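Local coordinates for phosphonate monoester hydrolase (Ruegeria pomeroyi, PDB 4UPK), which is a hydrolase of the sulfatase family, which belongs to the alkaline phosphatase clan of alpha/beta enzymes, at residues Ile41-Arg45 and His348-Asp354; Tyr76-Asn80 and Ala366-Thr370; Gly359-Val363 and Glu434-Ser438. Numbering follows the deposited sequence.

Contact 1 (Ile41-Arg45 and His348-Asp354); sequences IDQLR and HGEMLGD
Arg45 lays its side chain (chi1 m, chi2 t, chi3 p) along the backbone of 348-354, its CG 4.3 Å from Glu350 CB. In this sulfatase fold the two loops leave the C-terminal ends of neighbouring parallel strands, 35-41 and 340-346, the end of the sheet where enzymes of this clan generally have their active site. Gln43 CA and Gly349 CA are the nearest pair at 4.8 Å, with Gln43 at positive phi (68/14) and a CA-H...O contact from Gln43 CA to His348 O (3.5 Å). Met351 to Asp354 forms a type I' turn, Leu352 at 57/38 and Gly353 at 96/-16, closed by Asp354 N to Met351 O (3.1 Å); a CB on Gly353 would jam against the preceding carbonyl. Glu350 OE2 accepts from Leu352 N (2.9 Å) and also from Gly359 N. The guanidinium holds the turn and the residue before it: Arg45 NH1 donates to Glu350 O (2.9 Å), while Arg45 NH2 makes a salt bridge with Asp354 OD2 (2.9 Å) and has a second partner in Asp47. With His348 chi1 at p and Asp42 OD2 paired with Arg86 and Tyr130, Asp42 OD1 lies 3.1 Å from His348 NE2.

Contact 2 (Tyr76-Asn80 and Ala366-Thr370); sequences YSVTN and AAYHT
This is a buried loop-to-loop contact with a single beta bridge, joining the end of strand 70-76 to the approach to strand 372-375, its antiparallel neighbour in the central sheet. The directions from Tyr76 CA to Asn80 CA and from Ala367 CA to Thr370 CA are 136° apart; Tyr76 CA lies 4.6 Å from His369 CA, and Ser77 CA 4.8 Å from Tyr368 CA. Segment 366-370 leaves a 3-10 turn at Ala366-Ala367, then becomes extended at Thr370 (-127/147); Tyr76 is extended too (-129/142). Tyr368 O receives Ser77 N at 2.9 Å (165° at the hydrogen) and the CA-H of Tyr76, its CA 3.5 Å away. Beside the bridge, the rings of Tyr76 (chi1 m) and His369 (chi1 t) form an offset stack, centroids 4.6 Å apart and planes at 11°; His369 NE2 is held by Arg73 O. At the other end Asn80 ND2 donates to Ala367 O (3.0 Å) and lies over one face of the Tyr368 ring, 3.2 Å from its CE2. Ser77 OG, bonded to Thr79 O (2.7 Å), also meets Ser85 in helix 82-91, whose start, as in sulfatases generally, probably carries the nucleophile. The contact thus combines two hydrogen bonds, which set the register, with a ring stack, just before that helix.

Contact 3 (Gly359-Val363 and Glu434-Ser438); sequences GKMTV and ELDIS
Gly359 enters with positive phi (83/-147), turning the chain into Lys360, whose O comes within 4.3 Å of Leu435 CD1. Next, Met361 (-86/67) is the centre of an inverse gamma turn, closed by a weak hydrogen bond from Thr362 N to Lys360 O (3.0 Å). The Met361 side chain (m, m, m) reaches across: Met361 SD packs on Leu435 CD1 at 3.8 Å, and Met361 CE lies 3.5 Å from Asp436 O and 4.2 Å from Ile437 CG2. The backbones stay apart, Met361 CA to Leu435 CA being 7.7 Å, so side chains bridge the gap, meeting each other and backbone carbonyls. Thr362 O touches Leu435 CD2 (3.7 Å; Leu435 is t, p) and accepts from Tyr368 OH. On the other segment, the strand ends in an Asx turn: Asp436 OD1, salt-bridged to Arg102, takes Ser438 N at 3.0 Å. The contact thus rests the loop on strand 431-436, outermost within this chain in the four-stranded antiparallel sheet, with Val363 reaching strand 458-463 and helix 280-286 and Met361 touching Trp446 of helix 445-450.

In the fold
Along the chain come 41-45, 76-80, 348-354, 359-363, 366-370 and finally 434-438. The three middle segments from 348 to 370 belong to one long excursion between strands 340-346 and 372-375 of the large mixed sheet, and each supplies one side of a different contact. Centres lie about 9 Å (contacts 1 and 2), 10 Å (2 and 3) and 13 Å (1 and 3) apart. Within the excursion, Gly349 N lies 2.9 Å from Ala367 O and Met351 N 2.8 Å from Gly359 O. Through contact 3 and Tyr368 packing on Leu435 it joins the mixed sheet to the smaller antiparallel one; 76-80 reaches strand 431-436 directly, Val78 O to Glu434 N being 2.8 Å.

Contact 1 (Ile41-Arg45 and His348-Asp354)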
loop_
_atom_site.group_PDB
_atom_site.type_symbol
_atom_site.label_atom_id
_atom_site.label_comp_id
_atom_site.label_asym_id
_atom_site.label_seq_id
_atom_site.Cartn_x
_atom_site.Cartn_y
_atom_site.Cartn_z
ATOM N N ILE A 41 -31.879 -4.807 12.156
ATOM C CA ILE A 41 -33.130 -4.192 11.727
ATOM C C ILE A 41 -32.851 -2.684 11.846
ATOM O O ILE A 41 -32.336 -2.248 12.865
ATOM C CB ILE A 41 -34.347 -4.646 12.610
ATOM C CG1 ILE A 41 -34.553 -6.172 12.570
ATOM C CG2 ILE A 41 -35.653 -3.926 12.202
ATOM C CD1 ILE A 41 -35.428 -6.730 13.743
ATOM N N ASP A 42 -33.130 -1.906 10.798
ATOM C CA ASP A 42 -32.930 -0.466 10.841
ATOM C C ASP A 42 -34.162 0.186 11.528
ATOM O O ASP A 42 -35.321 -0.164 11.219
ATOM C CB ASP A 42 -32.757 0.094 9.418
ATOM C CG ASP A 42 -31.822 1.281 9.272
ATOM O OD1 ASP A 42 -32.161 2.367 9.778
ATOM O OD2 ASP A 42 -30.774 1.138 8.593
ATOM N N GLN A 43 -33.885 1.096 12.493
ATOM C CA GLN A 43 -34.831 1.969 13.199
ATOM C C GLN A 43 -35.851 1.351 14.152
ATOM O O GLN A 43 -36.760 2.066 14.557
ATOM C CB GLN A 43 -35.485 2.963 12.212
ATOM C CG GLN A 43 -35.299 4.421 12.572
ATOM C CD GLN A 43 -35.212 5.343 11.374
ATOM O OE1 GLN A 43 -36.145 6.073 11.051
ATOM N NE2 GLN A 43 -34.076 5.358 10.699
ATOM N N LEU A 44 -35.702 0.067 14.552
ATOM C CA LEU A 44 -36.619 -0.580 15.509
ATOM C C LEU A 44 -36.351 -0.156 16.974
ATOM O O LEU A 44 -35.247 -0.362 17.486
ATOM C CB LEU A 44 -36.677 -2.121 15.347
ATOM C CG LEU A 44 -37.795 -2.886 16.136
ATOM C CD1 LEU A 44 -39.185 -2.519 15.672
ATOM C CD2 LEU A 44 -37.589 -4.395 16.089
ATOM N N ARG A 45 -37.361 0.463 17.631
ATOM C CA ARG A 45 -37.249 0.934 19.020
ATOM C C ARG A 45 -37.180 -0.235 19.976
ATOM O O ARG A 45 -37.831 -1.250 19.732
ATOM C CB ARG A 45 -38.458 1.809 19.406
ATOM C CG ARG A 45 -38.444 3.209 18.815
ATOM C CD ARG A 45 -39.802 3.871 18.935
ATOM N NE ARG A 45 -40.163 4.144 20.325
ATOM C CZ ARG A 45 -40.321 5.357 20.848
ATOM N NH1 ARG A 45 -40.133 6.438 20.104
ATOM N NH2 ARG A 45 -40.666 5.498 22.121
ATOM N N HIS A 348 -30.024 1.907 15.465
ATOM C CA HIS A 348 -30.448 3.089 16.214
ATOM C C HIS A 348 -31.969 2.986 16.391
ATOM O O HIS A 348 -32.610 2.067 15.878
ATOM C CB HIS A 348 -30.101 4.403 15.441
ATOM C CG HIS A 348 -30.569 4.388 14.014
ATOM N ND1 HIS A 348 -29.730 3.998 12.993
ATOM C CD2 HIS A 348 -31.804 4.596 13.505
ATOM C CE1 HIS A 348 -30.476 3.965 11.901
ATOM N NE2 HIS A 348 -31.725 4.347 12.156
ATOM N N GLY A 349 -32.512 3.955 17.120
ATOM C CA GLY A 349 -33.925 4.091 17.383
ATOM C C GLY A 349 -34.597 5.100 16.473
ATOM O O GLY A 349 -34.082 5.469 15.413
ATOM N N GLU A 350 -35.779 5.535 16.896
ATOM C CA GLU A 350 -36.678 6.395 16.151
ATOM C C GLU A 350 -37.511 7.135 17.180
ATOM O O GLU A 350 -38.096 6.475 18.028
ATOM C CB GLU A 350 -37.599 5.478 15.290
ATOM C CG GLU A 350 -38.723 6.160 14.528
ATOM C CD GLU A 350 -38.361 7.451 13.828
ATOM O OE1 GLU A 350 -37.459 7.413 12.970
ATOM O OE2 GLU A 350 -38.892 8.515 14.215
ATOM N N MET A 351 -37.565 8.489 17.118
ATOM C CA MET A 351 -38.387 9.290 18.060
ATOM C C MET A 351 -39.874 8.996 17.936
ATOM O O MET A 351 -40.557 8.885 18.951
ATOM C CB MET A 351 -38.090 10.784 17.955
ATOM C CG MET A 351 -36.710 11.135 18.473
ATOM S SD MET A 351 -36.342 10.588 20.166
ATOM C CE MET A 351 -37.476 11.667 21.136
ATOM N N LEU A 352 -40.362 8.822 16.694
ATOM C CA LEU A 352 -41.738 8.450 16.366
ATOM C C LEU A 352 -42.805 9.427 16.924
ATOM O O LEU A 352 -43.890 9.020 17.354
ATOM C CB LEU A 352 -41.980 6.991 16.796
ATOM C CG LEU A 352 -42.926 6.175 15.948
ATOM C CD1 LEU A 352 -42.299 5.829 14.612
ATOM C CD2 LEU A 352 -43.366 4.924 16.695
ATOM N N GLY A 353 -42.477 10.719 16.894
ATOM C CA GLY A 353 -43.386 11.754 17.371
ATOM C C GLY A 353 -43.107 12.166 18.798
ATOM O O GLY A 353 -43.602 13.203 19.243
ATOM N N ASP A 354 -42.331 11.332 19.538
ATOM C CA ASP A 354 -41.958 11.616 20.920
ATOM C C ASP A 354 -41.204 12.927 20.949
ATOM O O ASP A 354 -40.324 13.138 20.108
ATOM C CB ASP A 354 -41.080 10.489 21.524
ATOM C CG ASP A 354 -41.823 9.240 21.973
ATOM O OD1 ASP A 354 -43.051 9.166 21.759
ATOM O OD2 ASP A 354 -41.170 8.330 22.529
#

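Contact 2 (Tyr76-Asn80 and Ala366-Thr370)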
loop_
_atom_site.group_PDB
_atom_site.type_symbol
_atom_site.label_atom_id
_atom_site.label_comp_id
_atom_site.label_asym_id
_atom_site.label_seq_id
_atom_site.Cartn_x
_atom_site.Cartn_y
_atom_site.Cartn_z
ATOM N N TYR A 76 -27.550 0.500 24.025
ATOM C CA TYR A 76 -27.599 1.788 23.349
ATOM C C TYR A 76 -26.635 1.899 22.205
ATOM O O TYR A 76 -25.508 1.426 22.295
ATOM C CB TYR A 76 -27.344 2.928 24.371
ATOM C CG TYR A 76 -28.429 3.052 25.416
ATOM C CD1 TYR A 76 -28.436 2.237 26.546
ATOM C CD2 TYR A 76 -29.464 3.972 25.274
ATOM C CE1 TYR A 76 -29.496 2.265 27.456
ATOM C CE2 TYR A 76 -30.503 4.042 26.210
ATOM C CZ TYR A 76 -30.508 3.185 27.301
ATOM O OH TYR A 76 -31.506 3.231 28.251
ATOM N N SER A 77 -27.078 2.562 21.124
ATOM C CA SER A 77 -26.223 2.885 19.983
ATOM C C SER A 77 -25.196 3.937 20.501
ATOM O O SER A 77 -25.587 4.809 21.280
ATOM C CB SER A 77 -27.065 3.478 18.856
ATOM O OG SER A 77 -26.225 3.807 17.765
ATOM N N VAL A 78 -23.903 3.834 20.132
ATOM C CA VAL A 78 -22.879 4.785 20.587
ATOM C C VAL A 78 -22.817 6.021 19.701
ATOM O O VAL A 78 -22.114 6.987 20.015
ATOM C CB VAL A 78 -21.473 4.165 20.835
ATOM C CG1 VAL A 78 -21.559 2.918 21.697
ATOM C CG2 VAL A 78 -20.734 3.881 19.523
ATOM N N THR A 79 -23.536 5.995 18.580
ATOM C CA THR A 79 -23.567 7.138 17.674
ATOM C C THR A 79 -24.746 7.118 16.756
ATOM O O THR A 79 -25.429 6.111 16.670
ATOM C CB THR A 79 -22.209 7.430 16.995
ATOM O OG1 THR A 79 -22.269 8.702 16.349
ATOM C CG2 THR A 79 -21.798 6.359 16.032
ATOM N N ASN A 80 -24.960 8.231 16.056
ATOM C CA ASN A 80 -26.039 8.414 15.108
ATOM C C ASN A 80 -25.645 9.446 14.018
ATOM O O ASN A 80 -24.761 10.300 14.256
ATOM C CB ASN A 80 -27.301 8.867 15.849
ATOM C CG ASN A 80 -28.316 7.782 16.014
ATOM O OD1 ASN A 80 -28.661 7.098 15.061
ATOM N ND2 ASN A 80 -28.877 7.659 17.199
ATOM N N ALA A 366 -34.808 7.338 23.179
ATOM C CA ALA A 366 -35.573 6.657 22.126
ATOM C C ALA A 366 -34.820 6.593 20.775
ATOM O O ALA A 366 -35.014 5.647 20.019
ATOM C CB ALA A 366 -36.957 7.289 21.969
ATOM N N ALA A 367 -33.904 7.552 20.529
ATOM C CA ALA A 367 -33.077 7.599 19.314
ATOM C C ALA A 367 -31.888 6.600 19.348
ATOM O O ALA A 367 -31.310 6.329 18.296
ATOM C CB ALA A 367 -32.563 9.017 19.095
ATOM N N TYR A 368 -31.535 6.057 20.548
ATOM C CA TYR A 368 -30.366 5.192 20.782
ATOM C C TYR A 368 -30.683 3.852 21.383
ATOM O O TYR A 368 -29.987 2.899 21.059
ATOM C CB TYR A 368 -29.290 5.895 21.666
ATOM C CG TYR A 368 -28.850 7.234 21.130
ATOM C CD1 TYR A 368 -29.556 8.391 21.434
ATOM C CD2 TYR A 368 -27.701 7.356 20.346
ATOM C CE1 TYR A 368 -29.183 9.628 20.912
ATOM C CE2 TYR A 368 -27.308 8.593 19.831
ATOM C CZ TYR A 368 -28.063 9.725 20.109
ATOM O OH TYR A 368 -27.723 10.963 19.616
ATOM N N HIS A 369 -31.666 3.780 22.301
ATOM C CA HIS A 369 -32.087 2.539 22.964
ATOM C C HIS A 369 -32.581 1.511 21.907
ATOM O O HIS A 369 -33.554 1.748 21.178
ATOM C CB HIS A 369 -33.156 2.813 24.043
ATOM C CG HIS A 369 -33.294 1.715 25.055
ATOM N ND1 HIS A 369 -34.308 1.725 25.995
ATOM C CD2 HIS A 369 -32.534 0.613 25.252
ATOM C CE1 HIS A 369 -34.128 0.643 26.734
ATOM N NE2 HIS A 369 -33.077 -0.060 26.319
ATOM N N THR A 370 -31.832 0.420 21.767
ATOM C CA THR A 370 -32.096 -0.601 20.747
ATOM C C THR A 370 -32.214 -2.005 21.313
ATOM O O THR A 370 -31.551 -2.322 22.300
ATOM C CB THR A 370 -31.063 -0.520 19.616
ATOM O OG1 THR A 370 -29.756 -0.356 20.167
ATOM C CG2 THR A 370 -31.333 0.612 18.692
#

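Contact 3 (Gly359-Val363 and Glu434-Ser438)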
loop_
_atom_site.group_PDB
_atom_site.type_symbol
_atom_site.label_atom_id
_atom_site.label_comp_id
_atom_site.label_asym_id
_atom_site.label_seq_id
_atom_site.Cartn_x
_atom_site.Cartn_y
_atom_site.Cartn_z
ATOM N N GLY A 359 -37.287 10.728 13.633
ATOM C CA GLY A 359 -35.937 10.282 13.306
ATOM C C GLY A 359 -35.048 10.016 14.512
ATOM O O GLY A 359 -35.518 9.597 15.577
ATOM N N LYS A 360 -33.736 10.287 14.350
ATOM C CA LYS A 360 -32.724 10.012 15.374
ATOM C C LYS A 360 -31.656 11.117 15.553
ATOM O O LYS A 360 -30.704 10.894 16.288
ATOM C CB LYS A 360 -32.124 8.602 15.150
ATOM C CG LYS A 360 -31.453 8.369 13.803
ATOM C CD LYS A 360 -32.417 8.133 12.680
ATOM C CE LYS A 360 -31.678 7.770 11.446
ATOM N NZ LYS A 360 -32.507 8.026 10.248
ATOM N N MET A 361 -31.825 12.307 14.912
ATOM C CA MET A 361 -30.903 13.455 15.058
ATOM C C MET A 361 -31.307 14.288 16.294
ATOM O O MET A 361 -31.802 15.412 16.187
ATOM C CB MET A 361 -30.807 14.318 13.781
ATOM C CG MET A 361 -29.958 13.682 12.675
ATOM S SD MET A 361 -28.181 13.452 13.011
ATOM C CE MET A 361 -27.634 15.171 13.042
ATOM N N THR A 362 -31.133 13.668 17.473
ATOM C CA THR A 362 -31.467 14.210 18.790
ATOM C C THR A 362 -30.606 13.538 19.871
ATOM O O THR A 362 -29.730 12.729 19.548
ATOM C CB THR A 362 -32.996 14.151 19.048
ATOM O OG1 THR A 362 -33.282 14.862 20.242
ATOM C CG2 THR A 362 -33.529 12.731 19.145
ATOM N N VAL A 363 -30.882 13.862 21.154
ATOM C CA VAL A 363 -30.135 13.386 22.328
ATOM C C VAL A 363 -30.973 12.506 23.271
ATOM O O VAL A 363 -30.426 11.996 24.251
ATOM C CB VAL A 363 -29.435 14.559 23.078
ATOM C CG1 VAL A 363 -28.445 15.279 22.167
ATOM C CG2 VAL A 363 -30.455 15.541 23.665
ATOM N N GLU A 434 -22.514 9.578 20.927
ATOM C CA GLU A 434 -22.036 10.780 20.258
ATOM C C GLU A 434 -22.914 11.136 19.051
ATOM O O GLU A 434 -23.540 10.265 18.436
ATOM C CB GLU A 434 -20.584 10.607 19.781
ATOM C CG GLU A 434 -19.552 10.539 20.886
ATOM C CD GLU A 434 -18.144 10.382 20.354
ATOM O OE1 GLU A 434 -17.535 11.404 19.965
ATOM O OE2 GLU A 434 -17.709 9.224 20.179
ATOM N N LEU A 435 -22.922 12.421 18.693
ATOM C CA LEU A 435 -23.657 12.916 17.529
ATOM C C LEU A 435 -22.858 14.059 16.953
ATOM O O LEU A 435 -22.024 14.632 17.645
ATOM C CB LEU A 435 -25.085 13.379 17.949
ATOM C CG LEU A 435 -26.123 13.629 16.842
ATOM C CD1 LEU A 435 -26.679 12.323 16.286
ATOM C CD2 LEU A 435 -27.285 14.472 17.375
ATOM N N ASP A 436 -23.038 14.331 15.665
ATOM C CA ASP A 436 -22.376 15.451 15.022
ATOM C C ASP A 436 -23.461 16.248 14.330
ATOM O O ASP A 436 -24.166 15.707 13.463
ATOM C CB ASP A 436 -21.250 15.032 14.050
ATOM C CG ASP A 436 -20.382 16.218 13.653
ATOM O OD1 ASP A 436 -20.879 17.100 12.931
ATOM O OD2 ASP A 436 -19.250 16.318 14.155
ATOM N N ILE A 437 -23.631 17.519 14.776
ATOM C CA ILE A 437 -24.638 18.464 14.292
ATOM C C ILE A 437 -24.081 19.508 13.305
ATOM O O ILE A 437 -24.639 20.598 13.174
ATOM C CB ILE A 437 -25.556 19.035 15.425
ATOM C CG1 ILE A 437 -24.773 19.823 16.484
ATOM C CG2 ILE A 437 -26.415 17.922 16.040
ATOM C CD1 ILE A 437 -25.576 20.660 17.342
ATOM N N SER A 438 -22.992 19.152 12.592
ATOM C CA SER A 438 -22.367 19.981 11.555
ATOM C C SER A 438 -22.282 19.187 10.230
ATOM O O SER A 438 -22.391 17.964 10.241
ATOM C CB SER A 438 -20.982 20.458 11.990
ATOM O OG SER A 438 -20.008 19.431 11.887
#